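Local coordinates for ABC transporter (Caldanaerobius, PDB 4G68), which probably serves as the extracellular solute-binding component of an ABC transporter, capturing xylan-derived oligosaccharides for uptake by a thermophilic bacterium, at residues 175-180 with 302-307; 226-231 with 415-420; 234-239 with 338-343. All blocks are in the same frame, centred on the assembly; numbering follows the deposited sequence.

Interaction 1. Residues 175-180 with 302-307; sequences DQQASV and GNFDAA. With XYP (beta-D-xylopyranose), chain D; XYP (beta-D-xylopyranose), chain B.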
loop_
_atom_site.group_PDB
_atom_site.type_symbol
_atom_site.label_atom_id
_atom_site.label_comp_id
_atom_site.label_asym_id
_atom_site.label_seq_id
_atom_site.Cartn_x
_atom_site.Cartn_y
_atom_site.Cartn_z
ATOM N N ASP A 175 -9.755 -3.707 2.296
ATOM C CA ASP A 175 -8.664 -4.181 1.372
ATOM C C ASP A 175 -7.339 -4.594 1.999
ATOM O O ASP A 175 -7.046 -4.247 3.171
ATOM C CB ASP A 175 -8.514 -3.386 0.039
ATOM C CG ASP A 175 -7.849 -2.034 0.174
ATOM O OD1 ASP A 175 -7.269 -1.708 1.175
ATOM O OD2 ASP A 175 -7.938 -1.240 -0.801
ATOM N N GLN A 176 -6.590 -5.387 1.235
ATOM C CA GLN A 176 -5.281 -5.868 1.642
ATOM C C GLN A 176 -4.258 -5.325 0.673
ATOM O O GLN A 176 -4.569 -5.034 -0.519
ATOM C CB GLN A 176 -5.127 -7.390 1.587
ATOM C CG GLN A 176 -6.255 -8.231 2.146
ATOM C CD GLN A 176 -6.016 -9.660 1.792
ATOM O OE1 GLN A 176 -4.851 -10.057 1.528
ATOM N NE2 GLN A 176 -7.099 -10.476 1.794
ATOM N N GLN A 177 -3.059 -5.140 1.197
ATOM C CA GLN A 177 -1.974 -4.682 0.350
ATOM C C GLN A 177 -0.921 -5.804 0.209
ATOM O O GLN A 177 -0.813 -6.683 1.070
ATOM C CB GLN A 177 -1.304 -3.456 1.012
ATOM C CG GLN A 177 -2.243 -2.225 0.952
ATOM C CD GLN A 177 -1.518 -0.971 1.425
ATOM O OE1 GLN A 177 -0.347 -1.026 1.860
ATOM N NE2 GLN A 177 -2.238 0.167 1.366
ATOM N N ALA A 178 -0.158 -5.783 -0.874
ATOM C CA ALA A 178 0.936 -6.743 -1.048
ATOM C C ALA A 178 1.953 -6.070 -1.984
ATOM O O ALA A 178 1.566 -5.330 -2.931
ATOM C CB ALA A 178 0.439 -8.060 -1.666
ATOM N N SER A 179 3.222 -6.335 -1.752
ATOM C CA SER A 179 4.328 -5.746 -2.538
ATOM C C SER A 179 4.531 -6.541 -3.847
ATOM O O SER A 179 4.606 -7.797 -3.814
ATOM C CB SER A 179 5.598 -5.706 -1.685
ATOM O OG SER A 179 5.888 -7.019 -1.119
ATOM N N VAL A 180 4.628 -5.837 -4.955
ATOM C CA VAL A 180 4.617 -6.463 -6.299
ATOM C C VAL A 180 5.771 -5.812 -7.079
ATOM O O VAL A 180 5.866 -4.603 -7.154
ATOM C CB VAL A 180 3.334 -6.093 -7.009
ATOM C CG1 VAL A 180 3.305 -6.761 -8.408
ATOM C CG2 VAL A 180 2.097 -6.611 -6.184
ATOM N N GLY A 302 2.999 -1.049 -4.324
ATOM C CA GLY A 302 1.849 -1.767 -3.875
ATOM C C GLY A 302 1.085 -2.372 -5.048
ATOM O O GLY A 302 1.119 -1.880 -6.205
ATOM N N ASN A 303 0.367 -3.444 -4.739
ATOM C CA ASN A 303 -0.616 -4.058 -5.631
ATOM C C ASN A 303 -1.678 -3.041 -6.057
ATOM O O ASN A 303 -2.283 -3.206 -7.101
ATOM C CB ASN A 303 -1.359 -5.134 -4.812
ATOM C CG ASN A 303 -2.092 -4.509 -3.651
ATOM O OD1 ASN A 303 -1.520 -4.044 -2.680
ATOM N ND2 ASN A 303 -3.419 -4.464 -3.785
ATOM N N PHE A 304 -1.858 -1.959 -5.273
ATOM C CA PHE A 304 -2.904 -0.966 -5.566
ATOM C C PHE A 304 -2.656 -0.171 -6.833
ATOM O O PHE A 304 -3.601 0.418 -7.413
ATOM C CB PHE A 304 -3.170 -0.015 -4.378
ATOM C CG PHE A 304 -1.909 0.425 -3.672
ATOM C CD1 PHE A 304 -1.007 1.339 -4.255
ATOM C CD2 PHE A 304 -1.608 -0.102 -2.445
ATOM C CE1 PHE A 304 0.193 1.703 -3.577
ATOM C CE2 PHE A 304 -0.432 0.229 -1.775
ATOM C CZ PHE A 304 0.472 1.145 -2.332
ATOM N N ASP A 305 -1.381 -0.147 -7.226
ATOM C CA ASP A 305 -0.925 0.496 -8.445
ATOM C C ASP A 305 -1.287 -0.283 -9.712
ATOM O O ASP A 305 -1.203 0.250 -10.854
ATOM C CB ASP A 305 0.527 0.881 -8.374
ATOM C CG ASP A 305 0.799 2.064 -7.390
ATOM O OD1 ASP A 305 -0.113 2.831 -7.059
ATOM O OD2 ASP A 305 1.910 2.163 -6.907
ATOM N N ALA A 306 -1.674 -1.532 -9.546
ATOM C CA ALA A 306 -2.005 -2.357 -10.685
ATOM C C ALA A 306 -3.025 -1.694 -11.575
ATOM O O ALA A 306 -2.961 -1.818 -12.819
ATOM C CB ALA A 306 -2.543 -3.681 -10.198
ATOM N N ALA A 307 -4.072 -1.091 -10.980
ATOM C CA ALA A 307 -5.011 -0.380 -11.803
ATOM C C ALA A 307 -4.461 0.614 -12.771
ATOM O O ALA A 307 -5.026 0.717 -13.899
ATOM C CB ALA A 307 -6.100 0.310 -10.912
HETATM C C1 XYP D . -0.589 3.985 0.618
HETATM C C2 XYP D . -0.158 5.079 1.590
HETATM C C3 XYP D . 1.291 4.794 2.003
HETATM C C4 XYP D . 1.491 3.329 2.467
HETATM C C5 XYP D . 0.832 2.300 1.504
HETATM O O2 XYP D . -0.332 6.340 0.977
HETATM O O3 XYP D . 1.610 5.736 3.051
HETATM O O4 XYP D . 2.871 2.991 2.632
HETATM O O5 XYP D . -0.498 2.701 1.194
HETATM C C1 XYP B . -4.233 4.094 -3.027
HETATM C C2 XYP B . -4.436 2.909 -2.078
HETATM C C3 XYP B . -3.884 3.364 -0.707
HETATM C C4 XYP B . -2.425 3.683 -0.939
HETATM C C5 XYP B . -2.281 4.777 -2.016
HETATM O O2 XYP B . -5.844 2.712 -1.955
HETATM O O3 XYP B . -3.978 2.180 0.114
HETATM O O4 XYP B . -1.934 4.186 0.308
HETATM O O5 XYP B . -2.868 4.280 -3.225
HETATM O O HOH W 1 -4.603 -2.617 -1.781
#
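Ser179 and Gly302 form an antiparallel, non-hydrogen-bonded pair with CA atoms 4.9 Å apart. Segment 175-180 is extended along strand 168-184. Segment 302-307 leaves the strand pairing after Gly302 and turns into a 3-10 segment at 303-305, with helix 306-310 following. Asn303 makes the junction. Its backbone N donates to Ala178 O at 2.9 Å, with the donor nearly along the C=O axis. Its side chain returns to the same residue: Asn303 OD1 accepts from Ala178 N at 2.9 Å. This second bond is tilted, because the N-H comes from above the amide carbonyl plane, 54° out of it. CG of Asn303 lies between the backbone N and the carbonyl carbon (chi1 62°), which carries the amide back to the strand. Its ND2 is linked to Gln176 O through one water, which accepts from ND2 and donates to the carbonyl oxygen. Val180 CG2 packs on Asn303 CA.

The strand belongs to the mixed sheet of a periplasmic-binding-protein fold, and its Gln177, with Phe304, lines the glycan pocket. The Gln177 chain is extended beyond CG. Its CD meets the edge of the Phe304 ring at CE2, 3.6 Å away, with amide and ring planes 63° apart. The NE2 of Gln177, beside the ring edge, donates to ring oxygen O5 of the chain D xylose at 3.1 Å. Gln177 NE2 also lies 2.9 Å from O3 of the chain B xylose. That chain B sugar packs over one face of Phe304, its C4 above the ring centre, the kind of sugar-on-aromatic packing common in carbohydrate sites. Gly302 CA lies against the opposite face, toward the rim. Trp225 of helix 225-239 also touches Phe304.

Interaction 2. Residues 226-231 with 415-420; sequences PGMWYY and AWDIYL. With XYP (beta-D-xylopyranose), chain D.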
loop_
_atom_site.group_PDB
_atom_site.type_symbol
_atom_site.label_atom_id
_atom_site.label_comp_id
_atom_site.label_asym_id
_atom_site.label_seq_id
_atom_site.Cartn_x
_atom_site.Cartn_y
_atom_site.Cartn_z
ATOM N N PRO A 226 6.721 5.978 -1.634
ATOM C CA PRO A 226 6.922 4.922 -2.672
ATOM C C PRO A 226 8.314 4.335 -2.701
ATOM O O PRO A 226 8.472 3.111 -2.838
ATOM C CB PRO A 226 6.656 5.663 -3.974
ATOM C CG PRO A 226 5.663 6.784 -3.573
ATOM C CD PRO A 226 6.225 7.232 -2.245
ATOM N N GLY A 227 9.315 5.172 -2.510
ATOM C CA GLY A 227 10.714 4.694 -2.402
ATOM C C GLY A 227 10.939 3.906 -1.114
ATOM O O GLY A 227 11.703 2.957 -1.074
HETATM N N MSE A 228 10.334 4.312 -0.035
HETATM C CA MSE A 228 10.390 3.579 1.207
HETATM C C MSE A 228 9.947 2.151 1.053
HETATM O O MSE A 228 10.519 1.329 1.743
HETATM C CB MSE A 228 9.514 4.292 2.237
HETATM C CG MSE A 228 9.661 3.791 3.643
HETATM SE SE MSE A 228 7.889 4.170 4.544
HETATM C CE MSE A 228 6.878 2.938 3.319
ATOM N N TRP A 229 8.944 1.840 0.259
ATOM C CA TRP A 229 8.624 0.441 -0.018
ATOM C C TRP A 229 9.777 -0.382 -0.455
ATOM O O TRP A 229 9.902 -1.576 -0.040
ATOM C CB TRP A 229 7.496 0.303 -1.033
ATOM C CG TRP A 229 6.139 0.480 -0.409
ATOM C CD1 TRP A 229 5.629 1.583 0.327
ATOM C CD2 TRP A 229 5.054 -0.493 -0.429
ATOM N NE1 TRP A 229 4.350 1.304 0.727
ATOM C CE2 TRP A 229 3.963 0.072 0.325
ATOM C CE3 TRP A 229 4.911 -1.789 -0.966
ATOM C CZ2 TRP A 229 2.717 -0.608 0.487
ATOM C CZ3 TRP A 229 3.683 -2.467 -0.774
ATOM C CH2 TRP A 229 2.618 -1.888 -0.055
ATOM N N TYR A 230 10.650 0.257 -1.256
ATOM C CA TYR A 230 11.840 -0.472 -1.705
ATOM C C TYR A 230 12.739 -0.830 -0.487
ATOM O O TYR A 230 13.190 -2.005 -0.330
ATOM C CB TYR A 230 12.662 0.369 -2.678
ATOM C CG TYR A 230 12.144 0.533 -4.062
ATOM C CD1 TYR A 230 12.921 0.105 -5.155
ATOM C CD2 TYR A 230 10.958 1.234 -4.286
ATOM C CE1 TYR A 230 12.454 0.279 -6.491
ATOM C CE2 TYR A 230 10.461 1.471 -5.606
ATOM C CZ TYR A 230 11.223 0.977 -6.676
ATOM O OH TYR A 230 10.783 1.176 -7.960
ATOM N N TYR A 231 13.009 0.174 0.351
ATOM C CA TYR A 231 13.877 -0.093 1.528
ATOM C C TYR A 231 13.193 -1.207 2.377
ATOM O O TYR A 231 13.815 -2.219 2.765
ATOM C CB TYR A 231 14.090 1.173 2.391
ATOM C CG TYR A 231 14.872 0.770 3.596
ATOM C CD1 TYR A 231 16.263 0.800 3.553
ATOM C CD2 TYR A 231 14.252 0.317 4.750
ATOM C CE1 TYR A 231 17.028 0.349 4.618
ATOM C CE2 TYR A 231 14.995 -0.123 5.867
ATOM C CZ TYR A 231 16.372 -0.095 5.758
ATOM O OH TYR A 231 17.111 -0.569 6.795
ATOM N N ALA A 415 3.762 -1.782 5.311
ATOM C CA ALA A 415 4.813 -0.764 5.051
ATOM C C ALA A 415 5.052 0.059 6.299
ATOM O O ALA A 415 4.118 0.282 7.080
ATOM C CB ALA A 415 4.333 0.115 3.943
ATOM N N TRP A 416 6.294 0.490 6.538
ATOM C CA TRP A 416 6.629 0.944 7.835
ATOM C C TRP A 416 5.910 2.238 8.195
ATOM O O TRP A 416 5.777 2.550 9.376
ATOM C CB TRP A 416 8.145 1.152 7.963
ATOM C CG TRP A 416 8.919 -0.155 7.948
ATOM C CD1 TRP A 416 8.534 -1.434 7.449
ATOM C CD2 TRP A 416 10.289 -0.317 8.405
ATOM N NE1 TRP A 416 9.583 -2.308 7.570
ATOM C CE2 TRP A 416 10.668 -1.693 8.123
ATOM C CE3 TRP A 416 11.231 0.554 8.981
ATOM C CZ2 TRP A 416 11.945 -2.203 8.464
ATOM C CZ3 TRP A 416 12.496 0.037 9.291
ATOM C CH2 TRP A 416 12.834 -1.307 9.045
ATOM N N ASP A 417 5.507 3.050 7.211
ATOM C CA ASP A 417 4.805 4.312 7.542
ATOM C C ASP A 417 3.300 4.124 7.843
ATOM O O ASP A 417 2.637 5.123 8.189
ATOM C CB ASP A 417 4.939 5.342 6.420
ATOM C CG ASP A 417 4.214 4.899 5.111
ATOM O OD1 ASP A 417 3.897 3.682 4.932
ATOM O OD2 ASP A 417 3.939 5.812 4.269
ATOM N N ILE A 418 2.809 2.879 7.784
ATOM C CA ILE A 418 1.493 2.519 8.272
ATOM C C ILE A 418 1.679 1.776 9.616
ATOM O O ILE A 418 0.789 1.718 10.428
ATOM C CB ILE A 418 0.808 1.461 7.317
ATOM C CG1 ILE A 418 0.582 1.994 5.972
ATOM C CG2 ILE A 418 -0.490 0.870 7.904
ATOM C CD1 ILE A 418 -0.141 0.980 5.062
ATOM N N TYR A 419 2.809 1.140 9.809
ATOM C CA TYR A 419 2.982 0.359 11.018
ATOM C C TYR A 419 3.436 1.304 12.116
ATOM O O TYR A 419 2.867 1.260 13.245
ATOM C CB TYR A 419 4.053 -0.739 10.794
ATOM C CG TYR A 419 4.062 -1.712 11.962
ATOM C CD1 TYR A 419 3.356 -2.895 11.873
ATOM C CD2 TYR A 419 4.774 -1.436 13.133
ATOM C CE1 TYR A 419 3.313 -3.788 12.937
ATOM C CE2 TYR A 419 4.754 -2.320 14.219
ATOM C CZ TYR A 419 4.046 -3.504 14.080
ATOM O OH TYR A 419 3.961 -4.413 15.134
ATOM N N LEU A 420 4.458 2.152 11.836
ATOM C CA LEU A 420 4.833 3.255 12.748
ATOM C C LEU A 420 3.741 4.364 12.742
ATOM O O LEU A 420 2.882 4.362 11.875
ATOM C CB LEU A 420 6.223 3.887 12.394
ATOM C CG LEU A 420 7.377 2.860 12.311
ATOM C CD1 LEU A 420 8.605 3.390 11.600
ATOM C CD2 LEU A 420 7.759 2.366 13.727
HETATM C C1 XYP D . -0.589 3.985 0.618
HETATM C C2 XYP D . -0.158 5.079 1.590
HETATM C C3 XYP D . 1.291 4.794 2.003
HETATM C C4 XYP D . 1.491 3.329 2.467
HETATM C C5 XYP D . 0.832 2.300 1.504
HETATM O O2 XYP D . -0.332 6.340 0.977
HETATM O O3 XYP D . 1.610 5.736 3.051
HETATM O O4 XYP D . 2.871 2.991 2.632
HETATM O O5 XYP D . -0.498 2.701 1.194
#
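Trp229 and Ala415 touch beside the chain D xylose. Ala415 CB sits over one face of the Trp229 indole, offset toward the rim and 3.4 Å from NE1. A second apolar contact joins the methyl CE of selenomethionine Met228 to Ala415 CB. Met228 runs across the Asp417 side chain and bends at its last torsion (chi3 63°). This leaves CE in van der Waals contact with the carboxylate, 3.5 Å from Asp417 OD1.

The polar contacts gather on the sugar. Trp229 NE1 donates to xylose O4 at 2.9 Å, and the bond is nearly straight (167°). The same O4 donates to Asp417 OD1 at 2.6 Å. The other carboxylate oxygen, Asp417 OD2, takes the neighbouring hydroxyl O3, also at 2.6 Å. O4 thus accepts from the indole and donates to Asp417. Asn103 and Lys107 add further hydrogen bonds to the glycan.

The aromatic pair is set further from the sugar. Tyr231 turns its edge to the face of Trp416, an edge-to-face stack with planes at 85° and centroids 5.8 Å apart. The Tyr231 hydroxyl is bonded to Phe259 O, and His428 of helix 422-436 stacks on Trp416.

Ala415 is the N-cap of the short helix 416-419, and its carbonyl oxygen accepts from both Ile418 N and Tyr419 N. Ile418 adds CG1 and CD1 against C4 of the sugar. The arrangement forms part of the glycan pocket, where one carboxylate grips two adjacent hydroxyls, as is common in sugar-binding proteins.

Interaction 3. Residues 234-239 with 338-343; sequences IALREG and EYIGGT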
loop_
_atom_site.group_PDB
_atom_site.type_symbol
_atom_site.label_atom_id
_atom_site.label_comp_id
_atom_site.label_asym_id
_atom_site.label_seq_id
_atom_site.Cartn_x
_atom_site.Cartn_y
_atom_site.Cartn_z
ATOM N N ILE A 234 13.583 -4.569 0.942
ATOM C CA ILE A 234 14.963 -5.082 0.964
ATOM C C ILE A 234 15.314 -5.474 2.443
ATOM O O ILE A 234 15.992 -6.523 2.711
ATOM C CB ILE A 234 15.921 -4.012 0.419
ATOM C CG1 ILE A 234 15.706 -3.801 -1.092
ATOM C CG2 ILE A 234 17.376 -4.458 0.591
ATOM C CD1 ILE A 234 16.470 -2.573 -1.594
ATOM N N ALA A 235 14.910 -4.641 3.414
ATOM C CA ALA A 235 15.139 -4.992 4.832
ATOM C C ALA A 235 14.448 -6.290 5.230
ATOM O O ALA A 235 14.954 -7.041 6.072
ATOM C CB ALA A 235 14.636 -3.877 5.762
ATOM N N LEU A 236 13.278 -6.559 4.671
ATOM C CA LEU A 236 12.569 -7.784 4.925
ATOM C C LEU A 236 13.327 -9.015 4.366
ATOM O O LEU A 236 13.517 -10.007 5.045
ATOM C CB LEU A 236 11.159 -7.660 4.340
ATOM C CG LEU A 236 10.208 -8.872 4.535
ATOM C CD1 LEU A 236 9.979 -9.089 5.976
ATOM C CD2 LEU A 236 8.904 -8.600 3.819
ATOM N N ARG A 237 13.892 -8.878 3.168
ATOM C CA ARG A 237 14.719 -9.927 2.589
ATOM C C ARG A 237 16.042 -10.115 3.344
ATOM O O ARG A 237 16.483 -11.264 3.493
ATOM C CB ARG A 237 15.081 -9.592 1.114
ATOM C CG ARG A 237 13.866 -9.695 0.208
ATOM C CD ARG A 237 13.437 -11.115 -0.129
ATOM N NE ARG A 237 12.363 -11.119 -1.149
ATOM C CZ ARG A 237 11.077 -11.259 -0.887
ATOM N NH1 ARG A 237 10.707 -11.474 0.390
ATOM N NH2 ARG A 237 10.186 -11.271 -1.872
ATOM N N GLU A 238 16.656 -8.999 3.805
ATOM C CA GLU A 238 17.918 -9.077 4.553
ATOM C C GLU A 238 17.754 -9.716 5.930
ATOM O O GLU A 238 18.568 -10.591 6.353
ATOM C CB GLU A 238 18.517 -7.696 4.702
ATOM C CG GLU A 238 19.061 -7.066 3.398
ATOM C CD GLU A 238 20.368 -7.730 2.894
ATOM O OE1 GLU A 238 20.616 -8.912 3.222
ATOM O OE2 GLU A 238 21.148 -7.060 2.163
ATOM N N GLY A 239 16.713 -9.272 6.630
ATOM C CA GLY A 239 16.589 -9.513 8.058
ATOM C C GLY A 239 15.518 -10.480 8.468
ATOM O O GLY A 239 15.595 -11.038 9.564
ATOM N N GLU A 338 8.014 -13.919 1.939
ATOM C CA GLU A 338 7.516 -12.844 2.804
ATOM C C GLU A 338 7.180 -11.653 1.960
ATOM O O GLU A 338 7.880 -11.352 0.966
ATOM C CB GLU A 338 8.521 -12.481 3.949
ATOM C CG GLU A 338 8.924 -13.675 4.828
ATOM C CD GLU A 338 10.002 -13.369 5.910
ATOM O OE1 GLU A 338 10.918 -12.654 5.683
ATOM O OE2 GLU A 338 9.978 -13.941 7.019
ATOM N N TYR A 339 6.133 -10.928 2.320
ATOM C CA TYR A 339 5.873 -9.667 1.600
ATOM C C TYR A 339 5.559 -8.465 2.510
ATOM O O TYR A 339 5.188 -8.610 3.676
ATOM C CB TYR A 339 4.849 -9.871 0.470
ATOM C CG TYR A 339 3.468 -10.192 0.981
ATOM C CD1 TYR A 339 3.097 -11.544 1.234
ATOM C CD2 TYR A 339 2.532 -9.168 1.281
ATOM C CE1 TYR A 339 1.811 -11.856 1.688
ATOM C CE2 TYR A 339 1.244 -9.472 1.695
ATOM C CZ TYR A 339 0.911 -10.815 1.973
ATOM O OH TYR A 339 -0.356 -11.124 2.422
ATOM N N ILE A 340 5.690 -7.268 1.938
ATOM C CA ILE A 340 5.211 -6.026 2.595
ATOM C C ILE A 340 3.727 -5.874 2.237
ATOM O O ILE A 340 3.356 -5.826 1.056
ATOM C CB ILE A 340 6.010 -4.824 2.078
ATOM C CG1 ILE A 340 7.487 -4.953 2.497
ATOM C CG2 ILE A 340 5.397 -3.450 2.561
ATOM C CD1 ILE A 340 7.672 -4.856 4.020
ATOM N N GLY A 341 2.897 -5.869 3.264
ATOM C CA GLY A 341 1.486 -5.642 3.083
ATOM C C GLY A 341 0.699 -6.125 4.292
ATOM O O GLY A 341 1.189 -6.124 5.428
ATOM N N GLY A 342 -0.523 -6.574 4.028
ATOM C CA GLY A 342 -1.417 -7.120 5.087
ATOM C C GLY A 342 -2.783 -6.448 4.903
ATOM O O GLY A 342 -3.002 -5.672 3.982
ATOM N N THR A 343 -3.723 -6.765 5.802
ATOM C CA THR A 343 -5.072 -6.182 5.625
ATOM C C THR A 343 -5.074 -4.862 6.304
ATOM O O THR A 343 -5.165 -4.809 7.508
ATOM C CB THR A 343 -6.179 -7.124 6.195
ATOM O OG1 THR A 343 -6.111 -8.368 5.451
ATOM C CG2 THR A 343 -7.574 -6.513 5.902
HETATM O O HOH W 2 7.032 -11.449 -1.754
HETATM O O HOH W 3 12.064 -11.995 2.961
#
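Arg237 bonds to the backbone of Glu338, the polar link of this contact. Its NH1 donates to Glu338 O at 2.9 Å, and the bond is nearly straight (166°). The oxygen lies close to the guanidinium plane, so the group is met at its edge. The Arg237 chain is bent at chi2 (-76°), which brings its end back toward 338-343 although CB points away. A water accepts from NH2 and donates to the same carbonyl oxygen. A second water accepts from NH1 and lies within bonding distance of Glu338 OE1, though it has more acceptors in reach than protons. The charged groups do not touch. Further bonds from NE and NH2 to Pro327 O and Phe326 O hold the guanidinium in place.

Leu236 carries the apolar part. Its CD2 packs on Tyr339 C at 3.6 Å and on Ile340 CD1 at 3.9 Å. The other branch, CD1, lies against Glu338 OE1, while CB of Glu338 rests on CG and CD2.

The contact joins the C-terminal end of helix 225-239 to the chain leading into strand 341-349. Ile340 also touches Trp229, Asp232 and Met233 of that helix. The CB of Tyr339 points away from 234-239, and its side chain packs on Ala178 and Ser179 of strand 168-184.

Overall arrangement
Interactions 1 and 2 both line the glycan pocket, their centres 13 Å apart. They meet where Trp229 CZ2 lies 3.4 Å from Gln177 OE1, and both touch the chain D xylose. Interaction 1 also reaches the chain B xylose. Interaction 3 lies further from the sugars, the side chain of Ile340 about 7 Å from a bound xylose. It shares helix 225-239 with interaction 2, and Ala415 N packs on Ile340 CG2 at 3.6 Å. It shares the sheet with interaction 1: strands 168-184 and 341-349 are neighbours, with a probable hydrogen bond of 2.8 Å from Gln177 N to Gly342 O. Ile340 thus borders both pocket contacts.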